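Local structure of ThermoDBP-single stranded DNA binding protein (Thermoproteus tenax, 3TEK) at residues Val13-Ile18 and Ala61-Glu66; Gly38-Arg43 and Pro50-Leu55. The protein probably binds single-stranded DNA in Thermoproteus tenax through a non-canonical fold, as a replacement for the usual single-stranded DNA-binding protein. All coordinates share one frame; numbering follows the deposited sequence.

Interaction 1 (Val13-Ile18 and Ala61-Glu66)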
# COMPACT_ATOMS: atom_id res chain seq x y z
N VAL A 13 -9.43 3.05 0.57
CA VAL A 13 -8.77 3.20 -0.70
C VAL A 13 -9.52 4.23 -1.52
O VAL A 13 -10.73 4.14 -1.66
CB VAL A 13 -8.75 1.88 -1.50
CG1 VAL A 13 -7.94 2.06 -2.79
CG2 VAL A 13 -8.16 0.75 -0.67
N ARG A 14 -8.80 5.23 -2.02
CA ARG A 14 -9.36 6.19 -2.97
C ARG A 14 -8.45 6.26 -4.20
O ARG A 14 -7.25 6.09 -4.08
CB ARG A 14 -9.43 7.58 -2.32
CG ARG A 14 -10.28 7.68 -1.05
CD ARG A 14 -10.06 9.04 -0.35
NE ARG A 14 -8.78 9.10 0.38
CZ ARG A 14 -8.19 10.23 0.82
NH1 ARG A 14 -8.74 11.43 0.60
NH2 ARG A 14 -7.03 10.15 1.46
N SER A 15 -9.03 6.53 -5.38
CA SER A 15 -8.26 6.65 -6.61
C SER A 15 -8.79 7.70 -7.60
O SER A 15 -9.91 8.18 -7.51
CB SER A 15 -8.20 5.29 -7.29
OG SER A 15 -9.47 4.86 -7.70
N GLU A 16 -7.93 8.06 -8.54
CA GLU A 16 -8.34 8.86 -9.68
C GLU A 16 -7.37 8.63 -10.83
O GLU A 16 -6.26 8.12 -10.64
CB GLU A 16 -8.41 10.35 -9.34
CG GLU A 16 -7.11 10.99 -8.87
CD GLU A 16 -7.36 12.38 -8.33
OE1 GLU A 16 -7.61 13.31 -9.13
OE2 GLU A 16 -7.32 12.54 -7.09
N LEU A 17 -7.81 9.00 -12.02
CA LEU A 17 -6.95 8.88 -13.18
C LEU A 17 -6.09 10.12 -13.34
O LEU A 17 -6.46 11.21 -12.96
CB LEU A 17 -7.77 8.61 -14.45
CG LEU A 17 -8.38 7.19 -14.49
CD1 LEU A 17 -9.22 6.97 -15.74
CD2 LEU A 17 -7.32 6.10 -14.39
N ILE A 18 -4.92 9.93 -13.91
CA ILE A 18 -4.15 11.03 -14.39
C ILE A 18 -3.64 10.72 -15.78
O ILE A 18 -3.42 9.56 -16.12
CB ILE A 18 -3.00 11.36 -13.43
CG1 ILE A 18 -2.01 10.25 -13.33
CG2 ILE A 18 -3.52 11.61 -11.97
CD1 ILE A 18 -1.19 10.38 -11.95
N ALA A 61 -6.73 -3.70 -7.35
CA ALA A 61 -7.82 -4.31 -8.14
C ALA A 61 -9.04 -3.44 -8.02
O ALA A 61 -9.68 -3.14 -9.02
CB ALA A 61 -8.14 -5.72 -7.64
N GLY A 62 -9.34 -3.02 -6.79
CA GLY A 62 -10.45 -2.12 -6.50
C GLY A 62 -10.35 -0.80 -7.25
O GLY A 62 -11.32 -0.35 -7.84
N SER A 63 -9.16 -0.18 -7.24
CA SER A 63 -8.96 1.07 -7.98
C SER A 63 -9.12 0.86 -9.51
O SER A 63 -9.66 1.72 -10.20
CB SER A 63 -7.62 1.70 -7.67
OG SER A 63 -7.48 1.95 -6.26
N LEU A 64 -8.65 -0.26 -10.03
CA LEU A 64 -8.78 -0.51 -11.45
C LEU A 64 -10.25 -0.64 -11.88
O LEU A 64 -10.65 -0.11 -12.91
CB LEU A 64 -7.96 -1.73 -11.87
CG LEU A 64 -6.44 -1.49 -11.96
CD1 LEU A 64 -5.72 -2.79 -11.98
CD2 LEU A 64 -6.03 -0.62 -13.16
N ARG A 65 -11.03 -1.34 -11.08
CA ARG A 65 -12.47 -1.44 -11.28
C ARG A 65 -13.15 -0.08 -11.21
O ARG A 65 -14.00 0.21 -12.05
CB ARG A 65 -13.10 -2.35 -10.23
CG ARG A 65 -12.76 -3.79 -10.41
CD ARG A 65 -13.60 -4.72 -9.50
NE ARG A 65 -12.78 -5.84 -9.04
CZ ARG A 65 -12.22 -5.95 -7.83
NH1 ARG A 65 -12.43 -5.03 -6.89
NH2 ARG A 65 -11.49 -7.03 -7.55
N GLU A 66 -12.80 0.72 -10.20
CA GLU A 66 -13.33 2.08 -10.03
C GLU A 66 -13.11 2.91 -11.28
O GLU A 66 -14.06 3.46 -11.88
CB GLU A 66 -12.63 2.80 -8.88
CG GLU A 66 -13.26 2.61 -7.54
CD GLU A 66 -14.42 3.57 -7.32
OE1 GLU A 66 -14.24 4.80 -7.53
OE2 GLU A 66 -15.51 3.10 -6.92
O HOH W 1 -12.15 6.21 -5.36
O HOH W 2 -10.44 3.36 -5.75
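E66 meets the strand at two points: its CB lies 4.0 Å from S15 OG, and its flat carboxylate is joined to S15 through water 1, which accepts from the backbone N of S15 and gives E66 OE1 a weak bond of 3.3 Å. On the helix itself, the R65 guanidinium carries A61 O over one face, offset toward the rim, while its NE and NH2 are bonded, NE in a salt bridge to E73. Between the segments the touching is done by small groups. S15 CB packs against S63 OG at 3.6 Å and S63 CB against S15 OG at 3.7 Å, with no direct hydrogen bond between the two serines. S63 OG stands beside its own backbone N (chi1 -57°) and bonds back to A59 O in the preceding turn. S15 OG has Q67 NE2 as its protein partner and also holds water 2 at 2.6 Å; that water donates weakly to S63 OG. Each hydroxyl thus has a protein partner of its own, and water 2 links the two, weakly on the S63 side. V13 adds a methyl, CG1, at 3.5 Å from S63 OG. Where S15 faces S63, their CA atoms are 5.8 Å apart, and the axes of the short strand and helix segments cross at -47°. S63 also leans on I28 of the next strand, while L17 carries the contact onward to Q67 and F68. This is a helix laid obliquely over one face of an antiparallel four-stranded meander, meeting it at outermost strand 13-20.

Interaction 2 (Gly38-Arg43 and Pro50-Leu55); sequences GRLFGR and PEFFKL
From CB outward the R39 side chain runs alongside that of E51, pointing the same way. R39 CB starts 4.1 Å from E51 OE2. The chain then bends at CG-CD (chi3 44°), which brings one guanidinium face over to E51 OE2: R39 NE lies 3.6 Å and R39 CZ 3.1 Å from this oxygen. At the tip, R39 NH2 forms a salt bridge with E51 OE2, modelled at 2.4 Å, a length short enough to be doubtful. The two planes stand 86° apart, so the carboxylate does not meet the guanidinium in the flat, two-pronged way. In the backbone beside this pair, E51 N donates to R39 O and F52 N to L40 O, both at 3.2 Å. These two bonds close the loop that joins short helix 37-41 to helix 52-68, carbonyls of the first helix receiving N-H groups from the chain entering the second. P50 has no N-H to give; its ring rests on the carbonyls of L40, F41 and G42, with P50 CD 3.4 Å from G42 O. The apolar side is built by L40. Its CG is anti to the backbone N (chi1 178°), which carries CD1 to F52 CB and to the edge of the F52 ring, near its plane, with L55 CD1 4.0 Å from L40 CD1. F41 meets the F52 ring obliquely. F52 itself packs edge-to-face with W30 and F93, the latter in helix 83-108, on which F41 also rests.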
# COMPACT_ATOMS: atom_id res chain seq x y z
N GLY A 38 3.58 -6.69 13.42
CA GLY A 38 3.45 -8.12 13.22
C GLY A 38 2.38 -8.49 12.19
O GLY A 38 2.61 -9.36 11.35
N ARG A 39 1.22 -7.85 12.27
CA ARG A 39 0.11 -8.16 11.35
C ARG A 39 0.42 -7.70 9.95
O ARG A 39 0.18 -8.41 8.98
CB ARG A 39 -1.19 -7.48 11.78
CG ARG A 39 -1.83 -8.02 13.04
CD ARG A 39 -3.18 -7.32 13.29
NE ARG A 39 -4.00 -7.18 12.08
CZ ARG A 39 -4.68 -8.17 11.49
NH1 ARG A 39 -4.66 -9.41 11.97
NH2 ARG A 39 -5.39 -7.90 10.39
N LEU A 40 0.93 -6.48 9.85
CA LEU A 40 1.09 -5.84 8.56
C LEU A 40 2.34 -6.34 7.82
O LEU A 40 2.28 -6.66 6.63
CB LEU A 40 1.15 -4.32 8.71
CG LEU A 40 1.36 -3.54 7.40
CD1 LEU A 40 0.20 -3.70 6.40
CD2 LEU A 40 1.64 -2.07 7.77
N PHE A 41 3.46 -6.36 8.53
CA PHE A 41 4.77 -6.65 7.93
C PHE A 41 5.32 -8.02 8.29
O PHE A 41 6.28 -8.46 7.67
CB PHE A 41 5.83 -5.63 8.36
CG PHE A 41 5.57 -4.21 7.92
CD1 PHE A 41 5.39 -3.90 6.58
CD2 PHE A 41 5.53 -3.18 8.86
CE1 PHE A 41 5.16 -2.57 6.19
CE2 PHE A 41 5.31 -1.87 8.49
CZ PHE A 41 5.12 -1.56 7.15
N GLY A 42 4.72 -8.69 9.28
CA GLY A 42 5.26 -9.95 9.81
C GLY A 42 4.38 -11.17 9.58
O GLY A 42 3.57 -11.20 8.64
N ARG A 43 4.52 -12.17 10.45
CA ARG A 43 3.88 -13.47 10.26
C ARG A 43 2.54 -13.66 11.01
O ARG A 43 1.97 -14.75 10.98
CB ARG A 43 4.85 -14.60 10.65
CG ARG A 43 4.87 -14.91 12.14
CD ARG A 43 6.22 -15.45 12.58
NE ARG A 43 6.40 -15.36 14.03
CZ ARG A 43 6.62 -14.23 14.71
NH1 ARG A 43 6.67 -13.05 14.08
NH2 ARG A 43 6.78 -14.27 16.02
N PRO A 50 2.54 -11.70 5.91
CA PRO A 50 2.28 -10.27 5.90
C PRO A 50 0.95 -9.97 5.23
O PRO A 50 0.69 -10.41 4.11
CB PRO A 50 3.44 -9.71 5.08
CG PRO A 50 4.53 -10.63 5.32
CD PRO A 50 3.89 -11.99 5.40
N GLU A 51 0.10 -9.21 5.93
CA GLU A 51 -1.19 -8.81 5.39
C GLU A 51 -0.99 -7.80 4.26
O GLU A 51 -1.86 -7.64 3.40
CB GLU A 51 -2.06 -8.21 6.49
CG GLU A 51 -3.55 -8.38 6.27
CD GLU A 51 -4.37 -7.92 7.47
OE1 GLU A 51 -5.60 -7.75 7.30
OE2 GLU A 51 -3.79 -7.74 8.57
N PHE A 52 0.16 -7.14 4.28
CA PHE A 52 0.50 -6.08 3.35
C PHE A 52 0.04 -6.35 1.92
O PHE A 52 -0.60 -5.52 1.30
CB PHE A 52 2.00 -5.84 3.33
CG PHE A 52 2.41 -4.77 2.37
CD1 PHE A 52 2.46 -3.44 2.78
CD2 PHE A 52 2.73 -5.07 1.06
CE1 PHE A 52 2.85 -2.44 1.90
CE2 PHE A 52 3.10 -4.07 0.18
CZ PHE A 52 3.16 -2.75 0.60
N PHE A 53 0.40 -7.53 1.43
CA PHE A 53 0.23 -7.87 0.01
C PHE A 53 -1.23 -8.06 -0.38
O PHE A 53 -1.66 -7.63 -1.46
CB PHE A 53 1.09 -9.09 -0.32
CG PHE A 53 2.56 -8.77 -0.32
CD1 PHE A 53 3.10 -8.00 -1.33
CD2 PHE A 53 3.37 -9.17 0.72
CE1 PHE A 53 4.45 -7.67 -1.33
CE2 PHE A 53 4.73 -8.84 0.73
CZ PHE A 53 5.26 -8.08 -0.28
N LYS A 54 -1.97 -8.68 0.52
CA LYS A 54 -3.40 -8.86 0.40
C LYS A 54 -4.11 -7.51 0.39
O LYS A 54 -5.01 -7.28 -0.42
CB LYS A 54 -3.91 -9.70 1.57
CG LYS A 54 -5.27 -10.31 1.36
CD LYS A 54 -5.72 -11.20 2.58
CE LYS A 54 -4.69 -12.29 2.95
NZ LYS A 54 -4.69 -13.52 2.07
N LEU A 55 -3.68 -6.62 1.29
CA LEU A 55 -4.25 -5.28 1.35
C LEU A 55 -3.91 -4.52 0.06
O LEU A 55 -4.77 -3.89 -0.55
CB LEU A 55 -3.76 -4.54 2.61
CG LEU A 55 -4.17 -5.22 3.96
CD1 LEU A 55 -3.47 -4.56 5.15
CD2 LEU A 55 -5.69 -5.27 4.18

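In the fold
Both interactions use helix 52-68: interaction 2 at its N-terminal start and interaction 1 in its later turns. Their centres lie about 21 Å apart, on opposite sides of the chain's centre, and their nearest atoms stay about 6 Å apart without touching. Along the chain the order is 13-18, 38-43, 50-55, 61-66, so the short loop closed by interaction 2 falls between the two partners of interaction 1. The helix is thus tied at one end to helix 37-41 and, farther along, to outermost strand 13-20 of the antiparallel sheet. All four segments belong to the single-stranded DNA-binding domain, in which interaction 1 joins helix 52-68 to the sheet and interaction 2 joins two helices.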